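Side-chain contacts in DUF2179 domain-containing protein (Eubacterium ventriosum, PDB 3HLU), which is of unknown function but is probably a membrane protein of the YitT family, with this GlnB-like DUF2179 domain forming its C-terminal part: residues Thr9-Val14 against Ala57-Val62; Ile20-Met25 against Val33-Ala38; Lys61-Leu66 against Ala73-Ser78. All coordinates share one frame; numbering follows the deposited sequence.

Contact 1 of 3, residues Thr9-Val14 against Ala57-Val62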
ATOM      1  N   THR A   9      -4.937  14.812   2.416  1.00107.90           N
ATOM      2  CA  THR A   9      -4.116  13.654   2.800  1.00103.52           C
ATOM      3  C   THR A   9      -3.804  12.693   1.631  1.00 97.63           C
ATOM      4  O   THR A   9      -4.615  12.524   0.715  1.00 95.46           O
ATOM      5  CB  THR A   9      -4.763  12.871   3.959  1.00104.07           C
ATOM      6  OG1 THR A   9      -3.961  11.716   4.262  1.00103.31           O
ATOM      7  CG2 THR A   9      -6.220  12.468   3.603  1.00 99.75           C
HETATM    8  N   MSE A  10      -2.618  12.076   1.677  1.00 96.00           N
HETATM    9  CA  MSE A  10      -2.103  11.231   0.590  1.00 92.51           C
HETATM   10  C   MSE A  10      -2.634   9.799   0.683  1.00 91.85           C
HETATM   11  O   MSE A  10      -2.695   9.222   1.776  1.00 91.11           O
HETATM   12  CB  MSE A  10      -0.577  11.205   0.624  1.00 89.04           C
HETATM   13  CG  MSE A  10       0.010  10.000  -0.046  1.00 87.68           C
HETATM   14 SE   MSE A  10       0.167  10.312  -1.958  0.58110.56          SE
HETATM   15  CE  MSE A  10       2.044  10.874  -1.909  1.00101.04           C
ATOM     16  N   VAL A  11      -3.006   9.218  -0.456  1.00 85.26           N
ATOM     17  CA  VAL A  11      -3.672   7.924  -0.437  1.00 81.69           C
ATOM     18  C   VAL A  11      -3.151   6.940  -1.464  1.00 79.11           C
ATOM     19  O   VAL A  11      -2.938   7.273  -2.613  1.00 77.71           O
ATOM     20  CB  VAL A  11      -5.183   8.076  -0.604  1.00 80.62           C
ATOM     21  CG1 VAL A  11      -5.824   6.741  -0.885  1.00 77.93           C
ATOM     22  CG2 VAL A  11      -5.766   8.693   0.636  1.00 84.38           C
ATOM     23  N   TYR A  12      -2.948   5.709  -1.034  1.00 79.41           N
ATOM     24  CA  TYR A  12      -2.582   4.663  -1.970  1.00 78.31           C
ATOM     25  C   TYR A  12      -3.736   3.679  -2.106  1.00 76.35           C
ATOM     26  O   TYR A  12      -4.355   3.289  -1.130  1.00 76.12           O
ATOM     27  CB  TYR A  12      -1.305   3.962  -1.524  1.00 76.25           C
ATOM     28  CG  TYR A  12      -0.189   4.923  -1.167  1.00 78.55           C
ATOM     29  CD1 TYR A  12      -0.053   5.404   0.126  1.00 80.12           C
ATOM     30  CD2 TYR A  12       0.732   5.345  -2.123  1.00 80.52           C
ATOM     31  CE1 TYR A  12       0.968   6.277   0.459  1.00 84.03           C
ATOM     32  CE2 TYR A  12       1.759   6.219  -1.797  1.00 81.80           C
ATOM     33  CZ  TYR A  12       1.870   6.679  -0.501  1.00 83.99           C
ATOM     34  OH  TYR A  12       2.873   7.562  -0.159  1.00 89.13           O
ATOM     35  N   ILE A  13      -4.048   3.311  -3.334  1.00 74.32           N
ATOM     36  CA  ILE A  13      -5.120   2.386  -3.556  1.00 73.53           C
ATOM     37  C   ILE A  13      -4.515   1.158  -4.178  1.00 75.24           C
ATOM     38  O   ILE A  13      -3.891   1.239  -5.235  1.00 72.27           O
ATOM     39  CB  ILE A  13      -6.171   2.982  -4.488  1.00 73.56           C
ATOM     40  CG1 ILE A  13      -6.821   4.188  -3.823  1.00 73.47           C
ATOM     41  CG2 ILE A  13      -7.214   1.935  -4.888  1.00 69.30           C
ATOM     42  CD1 ILE A  13      -7.738   4.946  -4.739  1.00 73.76           C
ATOM     43  N   VAL A  14      -4.683   0.028  -3.493  1.00 74.25           N
ATOM     44  CA  VAL A  14      -4.246  -1.258  -3.999  1.00 73.27           C
ATOM     45  C   VAL A  14      -5.396  -2.013  -4.627  1.00 74.46           C
ATOM     46  O   VAL A  14      -6.339  -2.376  -3.946  1.00 76.34           O
ATOM     47  CB  VAL A  14      -3.729  -2.146  -2.876  1.00 75.00           C
ATOM     48  CG1 VAL A  14      -3.205  -3.455  -3.457  1.00 75.17           C
ATOM     49  CG2 VAL A  14      -2.669  -1.426  -2.069  1.00 72.34           C
ATOM     50  N   ALA A  57     -13.580  13.979   2.496  1.00102.24           N
ATOM     51  CA  ALA A  57     -14.881  13.872   1.845  1.00 99.58           C
ATOM     52  C   ALA A  57     -14.756  13.108   0.541  1.00 96.40           C
ATOM     53  O   ALA A  57     -15.575  12.243   0.228  1.00 96.48           O
ATOM     54  CB  ALA A  57     -15.444  15.243   1.582  1.00101.94           C
ATOM     55  N   THR A  58     -13.728  13.448  -0.226  1.00 97.03           N
ATOM     56  CA  THR A  58     -13.441  12.751  -1.466  1.00 96.07           C
ATOM     57  C   THR A  58     -13.204  11.254  -1.195  1.00 93.80           C
ATOM     58  O   THR A  58     -13.599  10.395  -1.988  1.00 92.70           O
ATOM     59  CB  THR A  58     -12.198  13.346  -2.175  1.00 95.05           C
ATOM     60  OG1 THR A  58     -12.206  14.778  -2.083  1.00 94.02           O
ATOM     61  CG2 THR A  58     -12.170  12.931  -3.621  1.00 89.32           C
ATOM     62  N   LEU A  59     -12.562  10.944  -0.073  1.00 93.17           N
ATOM     63  CA  LEU A  59     -12.221   9.560   0.257  1.00 92.59           C
ATOM     64  C   LEU A  59     -13.455   8.673   0.340  1.00 89.70           C
ATOM     65  O   LEU A  59     -13.413   7.487   0.005  1.00 86.28           O
ATOM     66  CB  LEU A  59     -11.455   9.504   1.575  1.00 93.97           C
ATOM     67  CG  LEU A  59     -10.952   8.142   2.065  1.00 94.84           C
ATOM     68  CD1 LEU A  59      -9.834   7.609   1.173  1.00 93.39           C
ATOM     69  CD2 LEU A  59     -10.467   8.247   3.509  1.00 94.31           C
ATOM     70  N   VAL A  60     -14.555   9.261   0.786  1.00 88.57           N
ATOM     71  CA  VAL A  60     -15.803   8.538   0.874  1.00 86.47           C
ATOM     72  C   VAL A  60     -16.372   8.246  -0.513  1.00 87.66           C
ATOM     73  O   VAL A  60     -16.875   7.152  -0.773  1.00 86.62           O
ATOM     74  CB  VAL A  60     -16.811   9.308   1.716  1.00 87.67           C
ATOM     75  CG1 VAL A  60     -18.161   8.617   1.688  1.00 83.31           C
ATOM     76  CG2 VAL A  60     -16.288   9.445   3.144  1.00 84.63           C
ATOM     77  N   LYS A  61     -16.288   9.215  -1.412  1.00 85.96           N
ATOM     78  CA  LYS A  61     -16.757   8.972  -2.766  1.00 88.98           C
ATOM     79  C   LYS A  61     -15.934   7.869  -3.420  1.00 85.06           C
ATOM     80  O   LYS A  61     -16.469   6.999  -4.096  1.00 84.80           O
ATOM     81  CB  LYS A  61     -16.711  10.249  -3.611  1.00 92.19           C
ATOM     82  CG  LYS A  61     -17.548  11.413  -3.059  1.00 96.07           C
ATOM     83  CD  LYS A  61     -17.862  12.442  -4.159  1.00100.41           C
ATOM     84  CE  LYS A  61     -18.317  13.796  -3.590  1.00103.58           C
ATOM     85  NZ  LYS A  61     -17.217  14.573  -2.916  1.00102.41           N
ATOM     86  N   VAL A  62     -14.628   7.910  -3.200  1.00 85.48           N
ATOM     87  CA  VAL A  62     -13.715   6.944  -3.802  1.00 85.49           C
ATOM     88  C   VAL A  62     -13.990   5.553  -3.272  1.00 81.71           C
ATOM     89  O   VAL A  62     -14.076   4.593  -4.021  1.00 79.25           O
ATOM     90  CB  VAL A  62     -12.243   7.315  -3.507  1.00 86.35           C
ATOM     91  CG1 VAL A  62     -11.327   6.126  -3.731  1.00 83.23           C
ATOM     92  CG2 VAL A  62     -11.816   8.484  -4.362  1.00 84.11           C
TER
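Leu59 and Val62 of helix 57-62 face Val11 and Ile13 of strand 9-14, and the packing resolves into two separate pairs of apolar side chains. Leu59 has the most surface buried here. Its CG lies anti to the backbone N (chi1 -177°), which carries the isobutyl group out from the helix toward the sheet, and the CD1 branch ends 4.2 Å from CG2 of Val11. One helical turn further on, Val62 answers Ile13. The two side chains reach toward each other tip to tip, with CD1 of Ile13 3.9 Å from CG1 of Val62. The long branch of Ile13 is extended (chi2 172°), so it bridges much of the 9.7 Å between the CA atoms of Ile13 and Val62. The spacing of i and i+3 on the helix thus meets that of i and i+2 on the strand. Strand 9-14 is an inner strand of the antiparallel sheet, which has the 4-1-3-2 strand order of a ferredoxin-like beta-alpha-beta-beta-alpha-beta fold, and helix 56-67, which follows strand 48-54, is one of the two helices packed on the sheet. No hydrogen bond crosses between the segments; the strand spends its backbone groups on its sheet neighbours, for instance Tyr12 pairing with Ile76 and Ile13 with Ile50. Tyr12 also points away from the helix, and its OH is hydrogen-bonded to Ser78 OG of the second subunit. On the helix side of the sheet, Met75 of strand 74-77 touches both Ile13 and Leu59, while Met25 of helix 18-28 packs on Ile13 and Val62.

Contact 2 of 3, residues Ile20-Met25 against Val33-Ala38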
ATOM      1  N   ILE A  20      -9.103   0.527 -14.402  1.00 88.10           N
ATOM      2  CA  ILE A  20     -10.514   0.900 -14.366  1.00 87.85           C
ATOM      3  C   ILE A  20     -10.843   1.916 -13.260  1.00 84.70           C
ATOM      4  O   ILE A  20     -11.515   2.917 -13.497  1.00 84.00           O
ATOM      5  CB  ILE A  20     -11.386  -0.347 -14.179  1.00 86.37           C
ATOM      6  CG1 ILE A  20     -11.134  -1.329 -15.330  1.00 91.33           C
ATOM      7  CG2 ILE A  20     -12.836   0.031 -14.104  1.00 83.49           C
ATOM      8  CD1 ILE A  20     -11.796  -2.678 -15.133  1.00 96.00           C
ATOM      9  N   ILE A  21     -10.371   1.651 -12.043  1.00 84.41           N
ATOM     10  CA  ILE A  21     -10.604   2.571 -10.936  1.00 83.71           C
ATOM     11  C   ILE A  21     -10.020   3.948 -11.195  1.00 80.12           C
ATOM     12  O   ILE A  21     -10.660   4.958 -10.932  1.00 78.91           O
ATOM     13  CB  ILE A  21     -10.007   2.055  -9.622  1.00 80.96           C
ATOM     14  CG1 ILE A  21     -10.752   0.808  -9.162  1.00 81.25           C
ATOM     15  CG2 ILE A  21     -10.077   3.144  -8.554  1.00 75.75           C
ATOM     16  CD1 ILE A  21     -10.192   0.202  -7.899  1.00 78.84           C
ATOM     17  N   ALA A  22      -8.786   3.976 -11.688  1.00 80.99           N
ATOM     18  CA  ALA A  22      -8.100   5.225 -11.971  1.00 79.40           C
ATOM     19  C   ALA A  22      -8.852   6.037 -13.006  1.00 82.20           C
ATOM     20  O   ALA A  22      -8.954   7.247 -12.869  1.00 84.21           O
ATOM     21  CB  ALA A  22      -6.690   4.968 -12.430  1.00 75.53           C
ATOM     22  N   ASP A  23      -9.393   5.381 -14.031  1.00 82.03           N
ATOM     23  CA  ASP A  23     -10.110   6.102 -15.079  1.00 84.76           C
ATOM     24  C   ASP A  23     -11.396   6.723 -14.548  1.00 85.63           C
ATOM     25  O   ASP A  23     -11.668   7.894 -14.800  1.00 86.20           O
ATOM     26  CB  ASP A  23     -10.391   5.214 -16.304  1.00 89.27           C
ATOM     27  CG  ASP A  23      -9.125   4.938 -17.148  1.00 95.15           C
ATOM     28  OD1 ASP A  23      -8.077   5.612 -16.938  1.00 91.18           O
ATOM     29  OD2 ASP A  23      -9.184   4.028 -18.019  1.00 98.33           O
ATOM     30  N   ARG A  24     -12.174   5.946 -13.805  1.00 84.52           N
ATOM     31  CA  ARG A  24     -13.422   6.446 -13.243  1.00 85.39           C
ATOM     32  C   ARG A  24     -13.190   7.534 -12.202  1.00 83.87           C
ATOM     33  O   ARG A  24     -14.052   8.379 -11.975  1.00 84.96           O
ATOM     34  CB  ARG A  24     -14.243   5.309 -12.636  1.00 85.30           C
ATOM     35  CG  ARG A  24     -14.734   4.299 -13.650  1.00 89.36           C
ATOM     36  CD  ARG A  24     -15.754   3.340 -13.041  1.00 91.16           C
ATOM     37  NE  ARG A  24     -16.904   4.038 -12.463  1.00 95.41           N
ATOM     38  CZ  ARG A  24     -17.884   3.436 -11.787  1.00100.26           C
ATOM     39  NH1 ARG A  24     -17.860   2.121 -11.601  1.00102.13           N
ATOM     40  NH2 ARG A  24     -18.891   4.146 -11.290  1.00 98.96           N
HETATM   41  N   MSE A  25     -12.029   7.510 -11.561  1.00 81.55           N
HETATM   42  CA  MSE A  25     -11.696   8.535 -10.580  1.00 83.29           C
HETATM   43  C   MSE A  25     -11.517   9.867 -11.285  1.00 87.04           C
HETATM   44  O   MSE A  25     -11.930  10.920 -10.780  1.00 86.10           O
HETATM   45  CB  MSE A  25     -10.417   8.172  -9.830  1.00 80.95           C
HETATM   46  CG  MSE A  25     -10.629   7.248  -8.647  1.00 79.28           C
HETATM   47 SE   MSE A  25      -8.950   6.771  -7.784  0.63 71.73          SE
HETATM   48  CE  MSE A  25      -8.778   8.259  -6.546  1.00 76.86           C
ATOM     49  N   VAL A  33      -4.517  11.630 -10.446  1.00 79.69           N
ATOM     50  CA  VAL A  33      -3.815  10.535  -9.808  1.00 82.73           C
ATOM     51  C   VAL A  33      -2.511  10.215 -10.536  1.00 87.01           C
ATOM     52  O   VAL A  33      -2.372  10.455 -11.750  1.00 84.71           O
ATOM     53  CB  VAL A  33      -4.713   9.268  -9.681  1.00 79.45           C
ATOM     54  CG1 VAL A  33      -6.124   9.658  -9.267  1.00 78.24           C
ATOM     55  CG2 VAL A  33      -4.747   8.480 -10.968  1.00 73.91           C
ATOM     56  N   THR A  34      -1.548   9.699  -9.777  1.00 87.58           N
ATOM     57  CA  THR A  34      -0.304   9.203 -10.351  1.00 89.52           C
ATOM     58  C   THR A  34      -0.281   7.689 -10.209  1.00 87.22           C
ATOM     59  O   THR A  34      -0.652   7.145  -9.176  1.00 83.57           O
ATOM     60  CB  THR A  34       0.931   9.767  -9.629  1.00 92.58           C
ATOM     61  OG1 THR A  34       0.645  11.080  -9.120  1.00 94.21           O
ATOM     62  CG2 THR A  34       2.104   9.819 -10.586  1.00 93.64           C
HETATM   63  N   MSE A  35       0.145   7.011 -11.258  1.00 90.19           N
HETATM   64  CA  MSE A  35       0.264   5.574 -11.189  1.00 88.82           C
HETATM   65  C   MSE A  35       1.664   5.187 -10.718  1.00 88.36           C
HETATM   66  O   MSE A  35       2.565   4.946 -11.509  1.00 91.45           O
HETATM   67  CB  MSE A  35      -0.070   4.942 -12.531  1.00 88.87           C
HETATM   68  CG  MSE A  35      -0.674   3.575 -12.371  1.00 98.36           C
HETATM   69 SE   MSE A  35      -2.403   3.661 -11.465  0.43 89.83          SE
HETATM   70  CE  MSE A  35      -3.507   3.895 -13.031  1.00 85.95           C
ATOM     71  N   LEU A  36       1.824   5.152  -9.401  1.00 91.22           N
ATOM     72  CA  LEU A  36       3.063   4.763  -8.740  1.00 90.71           C
ATOM     73  C   LEU A  36       3.402   3.270  -8.845  1.00 91.60           C
ATOM     74  O   LEU A  36       2.526   2.405  -8.962  1.00 93.06           O
ATOM     75  CB  LEU A  36       2.986   5.170  -7.272  1.00 91.98           C
ATOM     76  CG  LEU A  36       4.127   4.692  -6.381  1.00 97.72           C
ATOM     77  CD1 LEU A  36       5.460   5.165  -6.949  1.00100.24           C
ATOM     78  CD2 LEU A  36       3.947   5.181  -4.937  1.00 95.50           C
ATOM     79  N   GLN A  37       4.693   2.974  -8.807  1.00 94.61           N
ATOM     80  CA  GLN A  37       5.165   1.602  -8.954  1.00 98.51           C
ATOM     81  C   GLN A  37       5.820   1.115  -7.660  1.00 94.83           C
ATOM     82  O   GLN A  37       6.712   1.766  -7.123  1.00 93.60           O
ATOM     83  CB  GLN A  37       6.135   1.503 -10.135  1.00 99.83           C
ATOM     84  CG  GLN A  37       6.375   0.089 -10.622  1.00103.98           C
ATOM     85  CD  GLN A  37       6.543   0.041 -12.124  1.00116.62           C
ATOM     86  OE1 GLN A  37       7.666  -0.089 -12.635  1.00119.83           O
ATOM     87  NE2 GLN A  37       5.425   0.171 -12.849  1.00114.43           N
ATOM     88  N   ALA A  38       5.365  -0.031  -7.162  1.00 90.88           N
ATOM     89  CA  ALA A  38       5.814  -0.527  -5.865  1.00 90.12           C
ATOM     90  C   ALA A  38       7.166  -1.247  -5.952  1.00 90.09           C
ATOM     91  O   ALA A  38       7.568  -1.706  -7.018  1.00 92.16           O
ATOM     92  CB  ALA A  38       4.750  -1.438  -5.249  1.00 83.83           C
TER
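Ala22 of helix 20-25 offers a single methyl group to two residues of segment 33-38, and the close part of the contact gathers around it. The selenomethionine Met35 comes in from the strand with its chain bent at both chi2 and chi3, which brings the terminal methyl up to the helix: CE lies 3.4 Å from CB of Ala22. Val33 CG2 approaches the same CB at 4.3 Å. The small side chain of Ala22 lets the helix backbone come near, and the CA atoms of Ala22 and Val33 are 7.2 Å apart. One turn along the helix, selenomethionine Met25 is straight as far as SE (chi2 178°) and then turns at chi3, so that CE arrives 4.1 Å from Val33 CG1; here the two side chains cross obliquely. Val33 therefore uses one methyl for each helix residue. Ala22 and Met25 are buried, but Val33 and Met35 are only partly so, and the contact is correspondingly open on the strand side. Beyond Met35 the strand runs away from the helix, and nothing from Leu36 onward touches it. Met35 is also the centre of an inverse gamma turn, marked by a weak bond from Leu36 N to Thr34 O, 3.2 Å long. No polar interaction joins the segments. The helix belongs to the beta-alpha-beta crossover that leads from strand 9-14 to strand 34-40, outermost in this chain, with strand 48-54 lying between the two. Ile50 of that middle strand packs on Val33 and Met35, while Met25 leans on Leu65 of helix 56-67.

Contact 3 of 3, residues Lys61-Leu66 against Ala73-Ser78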
ATOM      1  N   LYS A  61     -16.288   9.215  -1.412  1.00 85.96           N
ATOM      2  CA  LYS A  61     -16.757   8.972  -2.766  1.00 88.98           C
ATOM      3  C   LYS A  61     -15.934   7.869  -3.420  1.00 85.06           C
ATOM      4  O   LYS A  61     -16.469   6.999  -4.096  1.00 84.80           O
ATOM      5  CB  LYS A  61     -16.711  10.249  -3.611  1.00 92.19           C
ATOM      6  CG  LYS A  61     -17.548  11.413  -3.059  1.00 96.07           C
ATOM      7  CD  LYS A  61     -17.862  12.442  -4.159  1.00100.41           C
ATOM      8  CE  LYS A  61     -18.317  13.796  -3.590  1.00103.58           C
ATOM      9  NZ  LYS A  61     -17.217  14.573  -2.916  1.00102.41           N
ATOM     10  N   VAL A  62     -14.628   7.910  -3.200  1.00 85.48           N
ATOM     11  CA  VAL A  62     -13.715   6.944  -3.802  1.00 85.49           C
ATOM     12  C   VAL A  62     -13.990   5.553  -3.272  1.00 81.71           C
ATOM     13  O   VAL A  62     -14.076   4.593  -4.021  1.00 79.25           O
ATOM     14  CB  VAL A  62     -12.243   7.315  -3.507  1.00 86.35           C
ATOM     15  CG1 VAL A  62     -11.327   6.126  -3.731  1.00 83.23           C
ATOM     16  CG2 VAL A  62     -11.816   8.484  -4.362  1.00 84.11           C
ATOM     17  N   ARG A  63     -14.135   5.461  -1.962  1.00 80.86           N
ATOM     18  CA  ARG A  63     -14.490   4.208  -1.333  1.00 82.39           C
ATOM     19  C   ARG A  63     -15.730   3.563  -1.960  1.00 81.90           C
ATOM     20  O   ARG A  63     -15.781   2.356  -2.169  1.00 79.93           O
ATOM     21  CB  ARG A  63     -14.723   4.428   0.149  1.00 80.16           C
ATOM     22  CG  ARG A  63     -14.574   3.164   0.911  1.00 81.75           C
ATOM     23  CD  ARG A  63     -15.184   3.266   2.266  1.00 85.83           C
ATOM     24  NE  ARG A  63     -14.623   2.238   3.123  1.00 88.37           N
ATOM     25  CZ  ARG A  63     -14.472   2.380   4.432  1.00 93.01           C
ATOM     26  NH1 ARG A  63     -14.852   3.519   5.012  1.00 93.23           N
ATOM     27  NH2 ARG A  63     -13.933   1.394   5.154  1.00 88.81           N
ATOM     28  N   ASN A  64     -16.729   4.379  -2.261  1.00 84.79           N
ATOM     29  CA  ASN A  64     -17.958   3.877  -2.859  1.00 85.77           C
ATOM     30  C   ASN A  64     -17.752   3.438  -4.283  1.00 84.83           C
ATOM     31  O   ASN A  64     -18.457   2.579  -4.810  1.00 88.22           O
ATOM     32  CB  ASN A  64     -19.060   4.923  -2.765  1.00 87.97           C
ATOM     33  CG  ASN A  64     -19.597   5.049  -1.342  1.00 94.52           C
ATOM     34  OD1 ASN A  64     -19.229   4.261  -0.460  1.00 89.38           O
ATOM     35  ND2 ASN A  64     -20.458   6.038  -1.108  1.00 97.13           N
ATOM     36  N   LEU A  65     -16.748   4.020  -4.904  1.00 83.10           N
ATOM     37  CA  LEU A  65     -16.406   3.650  -6.247  1.00 81.34           C
ATOM     38  C   LEU A  65     -15.706   2.300  -6.221  1.00 82.25           C
ATOM     39  O   LEU A  65     -15.814   1.516  -7.157  1.00 83.19           O
ATOM     40  CB  LEU A  65     -15.512   4.736  -6.817  1.00 84.18           C
ATOM     41  CG  LEU A  65     -14.593   4.410  -7.981  1.00 85.50           C
ATOM     42  CD1 LEU A  65     -15.412   4.063  -9.205  1.00 88.24           C
ATOM     43  CD2 LEU A  65     -13.702   5.611  -8.238  1.00 83.58           C
ATOM     44  N   LEU A  66     -14.998   2.023  -5.134  1.00 81.11           N
ATOM     45  CA  LEU A  66     -14.302   0.752  -4.997  1.00 80.81           C
ATOM     46  C   LEU A  66     -15.301  -0.382  -4.916  1.00 82.95           C
ATOM     47  O   LEU A  66     -15.172  -1.398  -5.606  1.00 82.67           O
ATOM     48  CB  LEU A  66     -13.458   0.750  -3.734  1.00 78.71           C
ATOM     49  CG  LEU A  66     -12.289   1.718  -3.714  1.00 79.03           C
ATOM     50  CD1 LEU A  66     -11.389   1.480  -2.494  1.00 74.40           C
ATOM     51  CD2 LEU A  66     -11.537   1.567  -5.027  1.00 74.57           C
ATOM     52  N   ALA A  73     -10.256  -4.391  -3.318  1.00 82.46           N
ATOM     53  CA  ALA A  73      -9.406  -3.213  -3.263  1.00 78.81           C
ATOM     54  C   ALA A  73      -9.361  -2.628  -1.856  1.00 77.29           C
ATOM     55  O   ALA A  73     -10.275  -2.811  -1.050  1.00 75.37           O
ATOM     56  CB  ALA A  73      -9.878  -2.169  -4.251  1.00 75.02           C
ATOM     57  N   PHE A  74      -8.274  -1.932  -1.567  1.00 75.19           N
ATOM     58  CA  PHE A  74      -8.179  -1.194  -0.321  1.00 77.23           C
ATOM     59  C   PHE A  74      -7.246   0.006  -0.473  1.00 76.08           C
ATOM     60  O   PHE A  74      -6.554   0.162  -1.481  1.00 71.82           O
ATOM     61  CB  PHE A  74      -7.724  -2.096   0.822  1.00 74.09           C
ATOM     62  CG  PHE A  74      -6.385  -2.705   0.602  1.00 75.05           C
ATOM     63  CD1 PHE A  74      -6.243  -3.821  -0.206  1.00 75.64           C
ATOM     64  CD2 PHE A  74      -5.258  -2.155   1.177  1.00 74.80           C
ATOM     65  CE1 PHE A  74      -5.000  -4.380  -0.425  1.00 75.90           C
ATOM     66  CE2 PHE A  74      -4.013  -2.716   0.966  1.00 74.52           C
ATOM     67  CZ  PHE A  74      -3.884  -3.833   0.166  1.00 73.54           C
HETATM   68  N   MSE A  75      -7.239   0.843   0.557  1.00 77.62           N
HETATM   69  CA  MSE A  75      -6.538   2.109   0.531  1.00 75.54           C
HETATM   70  C   MSE A  75      -5.630   2.224   1.722  1.00 74.35           C
HETATM   71  O   MSE A  75      -5.987   1.840   2.823  1.00 75.22           O
HETATM   72  CB  MSE A  75      -7.542   3.259   0.575  1.00 74.74           C
HETATM   73  CG  MSE A  75      -8.413   3.346  -0.651  1.00 76.62           C
HETATM   74 SE   MSE A  75      -9.720   4.782  -0.534  0.59 84.28          SE
HETATM   75  CE  MSE A  75     -11.027   3.913   0.615  1.00 80.20           C
ATOM     76  N   ILE A  76      -4.452   2.774   1.500  1.00 73.76           N
ATOM     77  CA  ILE A  76      -3.600   3.164   2.599  1.00 78.13           C
ATOM     78  C   ILE A  76      -3.582   4.672   2.717  1.00 78.67           C
ATOM     79  O   ILE A  76      -3.178   5.374   1.792  1.00 79.51           O
ATOM     80  CB  ILE A  76      -2.179   2.623   2.432  1.00 78.50           C
ATOM     81  CG1 ILE A  76      -2.225   1.096   2.368  1.00 77.73           C
ATOM     82  CG2 ILE A  76      -1.307   3.089   3.571  1.00 72.16           C
ATOM     83  CD1 ILE A  76      -1.001   0.476   1.749  1.00 77.10           C
ATOM     84  N   VAL A  77      -4.041   5.156   3.861  1.00 80.47           N
ATOM     85  CA  VAL A  77      -4.115   6.582   4.134  1.00 86.02           C
ATOM     86  C   VAL A  77      -2.941   7.054   4.989  1.00 89.53           C
ATOM     87  O   VAL A  77      -2.937   6.869   6.213  1.00 85.90           O
ATOM     88  CB  VAL A  77      -5.407   6.925   4.877  1.00 85.10           C
ATOM     89  CG1 VAL A  77      -5.429   8.403   5.218  1.00 86.45           C
ATOM     90  CG2 VAL A  77      -6.622   6.508   4.050  1.00 80.72           C
ATOM     91  N   SER A  78      -1.973   7.691   4.329  1.00 93.78           N
ATOM     92  CA  SER A  78      -0.689   8.097   4.924  1.00 92.85           C
ATOM     93  C   SER A  78      -0.789   8.850   6.256  1.00 92.33           C
ATOM     94  O   SER A  78      -1.643   9.726   6.426  1.00 95.89           O
ATOM     95  CB  SER A  78       0.094   8.933   3.906  1.00 94.63           C
ATOM     96  OG  SER A  78       1.386   8.378   3.654  1.00 99.22           O
TER
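Helix 61-66 and strand 74-77 run nearly antiparallel, their axes at 155° and 9.9 Å apart at closest approach, and the backbones are nearest at the end where the connection 67-72 joins them, where the CA atoms of Leu66 and Ala73 are 6.5 Å apart. This is the second half of the beta-alpha-beta unit 48-54, 56-67, 74-77 in the ferredoxin-like fold; strand 9-14 is inserted between its two strands in the sheet. The selenomethionine Met75 dominates the contact, lying buried against three helix residues. Its CG is anti to the carbonyl carbon (chi1 -66°) and the chain runs straight to SE, toward the helix, before bending at chi3. SE lies 3.8 Å from CG1 of Val62, which thereby serves a second strand. The bend then carries CE to Arg63, where it rests 3.6 Å from CG; the arginine chain crosses that of Met75 at about a right angle. CB and CG of Arg63 make the touch; beyond them the chain runs on extended, and NE is hydrogen-bonded to Gly40 O of the second subunit. Leu66 lies alongside Met75, its CD1 methyl 4.0 Å from both CG and CE, so it spans the bend. Next to Met75, Phe74 points away from the helix. Both residues also pair in an antiparallel ladder with a strand of the second subunit, so the sheet continues through the dimer interface, and Val39 of that subunit packs on Met75. At the Ala73 end, the branch of Leu66 not used by Met75 closes the contact: CD2 meets CB of Ala73 at 4.2 Å.

From the N terminus, strand 9-14 opens the longest loop, which contact 1 closes on helix 56-67 after helix 18-28 and strands 34-40 and 48-54 have passed. Contact 2 lies within that loop and closes a short one, setting helix 18-28 against the strand that follows it, outermost within the chain. Contact 3 begins on Lys61 and Val62, where contact 1 ends, and sets the last strand under the same helix; that strand pairs with strand 9-14, Val14 N lying 2.8 Å from Phe74 O, a probable hydrogen bond. Contacts 2 and 3, in series along the chain, meet through the two helices, Ile21 CD1 lying 3.5 Å from Leu66 CD2, and both helices pack on the same sheet.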